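Local coordinates for WipB (Legionella pneumophila, PDB 5NNY), which is a translocated effector with a Ser/Thr phosphatase domain, the part crystallised, and targets the host lysosomal nutrient-sensing machinery, at residues P57-E62 and L164-A169. Numbering follows the deposited sequence.
Sequences PVFSAE and LQEAIA
Phe59 lays one face of its ring against the side chain of Glu166, which spans that face from CB to the carboxylate. By the CD1 and CE1 side the contact is a CH-pi interaction: Glu166 CB stands 3.8 Å from the centroid of the Phe59 ring, 28° off the ring normal. Beyond CG the glutamate chain is extended (chi2 180°), and it takes the carboxylate over the same face to the CG and CD2 side. There the two flat groups form an offset stack with their planes 27° apart; Glu166 OE1 lies toward the rim, 3.6 Å from Phe59 CD2, and Glu166 OE2 comes to 3.4 Å from Phe59 CB. The ring's opposite face is met from within its own segment by Val58 CG1, 3.7 Å above the plane and over the centre. Ala167 adds a looser apolar contact, its CB 4.4 Å from Phe59 CE1. No direct hydrogen bond joins the segments, but one water donates to Phe59 O at 3.1 Å and, weakly, to Glu166 OE2. Glu55 OE1 lies close to that same carboxylate oxygen, a closeness of like charges that may raise the proton affinity of one of the acids. Phe59 also touches Leu68 of helix 64-79, so this loop residue lies between that helix and helix 159-169, whose Leu164 packs on helices 105-117 and 175-186 of this calcineurin-like phosphatase domain.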
loop_
_atom_site.group_PDB
_atom_site.type_symbol
_atom_site.label_atom_id
_atom_site.label_comp_id
_atom_site.label_asym_id
_atom_site.label_seq_id
_atom_site.Cartn_x
_atom_site.Cartn_y
_atom_site.Cartn_z
ATOM N N PRO A 57 -16.543 -16.092 -10.882
ATOM C CA PRO A 57 -17.623 -17.091 -10.766
ATOM C C PRO A 57 -17.963 -17.489 -9.341
ATOM O O PRO A 57 -19.138 -17.774 -9.052
ATOM C CB PRO A 57 -17.068 -18.276 -11.563
ATOM C CG PRO A 57 -16.236 -17.615 -12.634
ATOM C CD PRO A 57 -15.582 -16.426 -11.951
ATOM N N VAL A 58 -16.978 -17.502 -8.434
ATOM C CA VAL A 58 -17.216 -17.996 -7.076
ATOM C C VAL A 58 -18.324 -17.195 -6.389
ATOM O O VAL A 58 -19.097 -17.738 -5.596
ATOM C CB VAL A 58 -15.906 -17.988 -6.260
ATOM C CG1 VAL A 58 -15.311 -16.583 -6.148
ATOM C CG2 VAL A 58 -16.128 -18.575 -4.877
ATOM N N PHE A 59 -18.447 -15.904 -6.709
ATOM C CA PHE A 59 -19.382 -15.068 -5.968
ATOM C C PHE A 59 -20.815 -15.168 -6.469
ATOM O O PHE A 59 -21.717 -14.641 -5.812
ATOM C CB PHE A 59 -18.904 -13.616 -5.995
ATOM C CG PHE A 59 -17.577 -13.430 -5.328
ATOM C CD1 PHE A 59 -17.437 -13.689 -3.973
ATOM C CD2 PHE A 59 -16.466 -13.023 -6.053
ATOM C CE1 PHE A 59 -16.217 -13.536 -3.344
ATOM C CE2 PHE A 59 -15.232 -12.860 -5.427
ATOM C CZ PHE A 59 -15.106 -13.118 -4.073
ATOM N N SER A 60 -21.050 -15.826 -7.598
ATOM C CA SER A 60 -22.405 -16.123 -8.035
ATOM C C SER A 60 -22.792 -17.566 -7.747
ATOM O O SER A 60 -23.917 -17.973 -8.058
ATOM C CB SER A 60 -22.562 -15.829 -9.527
ATOM O OG SER A 60 -22.042 -16.896 -10.291
ATOM N N ALA A 61 -21.890 -18.339 -7.156
ATOM C CA ALA A 61 -22.148 -19.741 -6.901
ATOM C C ALA A 61 -22.960 -19.904 -5.626
ATOM O O ALA A 61 -22.758 -19.190 -4.638
ATOM C CB ALA A 61 -20.833 -20.519 -6.793
ATOM N N GLU A 62 -23.879 -20.868 -5.655
ATOM C CA GLU A 62 -24.705 -21.135 -4.487
ATOM C C GLU A 62 -23.855 -21.581 -3.306
ATOM O O GLU A 62 -24.154 -21.245 -2.155
ATOM C CB GLU A 62 -25.759 -22.192 -4.820
ATOM C CG GLU A 62 -26.169 -22.248 -6.300
ATOM C CD GLU A 62 -25.097 -22.889 -7.201
ATOM O OE1 GLU A 62 -24.703 -22.261 -8.211
ATOM O OE2 GLU A 62 -24.633 -24.006 -6.880
ATOM N N LEU A 164 -12.661 -9.000 -1.569
ATOM C CA LEU A 164 -12.538 -9.163 -0.120
ATOM C C LEU A 164 -13.873 -8.919 0.572
ATOM O O LEU A 164 -14.300 -9.712 1.414
ATOM C CB LEU A 164 -11.477 -8.213 0.429
ATOM C CG LEU A 164 -11.168 -8.416 1.917
ATOM C CD1 LEU A 164 -10.571 -9.783 2.173
ATOM C CD2 LEU A 164 -10.251 -7.326 2.424
ATOM N N GLN A 165 -14.545 -7.810 0.223
ATOM C CA GLN A 165 -15.861 -7.506 0.786
ATOM C C GLN A 165 -16.843 -8.646 0.575
ATOM O O GLN A 165 -17.591 -9.012 1.487
ATOM C CB GLN A 165 -16.406 -6.233 0.146
ATOM C CG GLN A 165 -15.604 -5.024 0.490
ATOM C CD GLN A 165 -16.038 -3.818 -0.310
ATOM O OE1 GLN A 165 -16.168 -3.885 -1.532
ATOM N NE2 GLN A 165 -16.262 -2.710 0.374
ATOM N N GLU A 166 -16.878 -9.193 -0.635
ATOM C CA GLU A 166 -17.805 -10.276 -0.924
ATOM C C GLU A 166 -17.446 -11.538 -0.158
ATOM O O GLU A 166 -18.332 -12.293 0.262
ATOM C CB GLU A 166 -17.799 -10.569 -2.414
ATOM C CG GLU A 166 -18.265 -9.402 -3.246
ATOM C CD GLU A 166 -18.234 -9.756 -4.699
ATOM O OE1 GLU A 166 -17.186 -9.538 -5.354
ATOM O OE2 GLU A 166 -19.248 -10.306 -5.167
ATOM N N ALA A 167 -16.152 -11.817 -0.008
ATOM C CA ALA A 167 -15.779 -13.006 0.750
ATOM C C ALA A 167 -16.156 -12.843 2.214
ATOM O O ALA A 167 -16.581 -13.804 2.868
ATOM C CB ALA A 167 -14.287 -13.305 0.591
ATOM N N ILE A 168 -16.025 -11.629 2.747
ATOM C CA ILE A 168 -16.456 -11.404 4.122
ATOM C C ILE A 168 -17.969 -11.550 4.229
ATOM O O ILE A 168 -18.485 -12.175 5.167
ATOM C CB ILE A 168 -15.984 -10.030 4.620
ATOM C CG1 ILE A 168 -14.457 -10.007 4.724
ATOM C CG2 ILE A 168 -16.598 -9.731 5.966
ATOM C CD1 ILE A 168 -13.898 -8.595 4.928
ATOM N N ALA A 169 -18.699 -10.991 3.260
ATOM C CA ALA A 169 -20.155 -11.103 3.254
ATOM C C ALA A 169 -20.607 -12.558 3.171
ATOM O O ALA A 169 -21.641 -12.930 3.751
ATOM C CB ALA A 169 -20.744 -10.304 2.091
HETATM O O HOH W 1 -20.960 -12.783 -3.512
#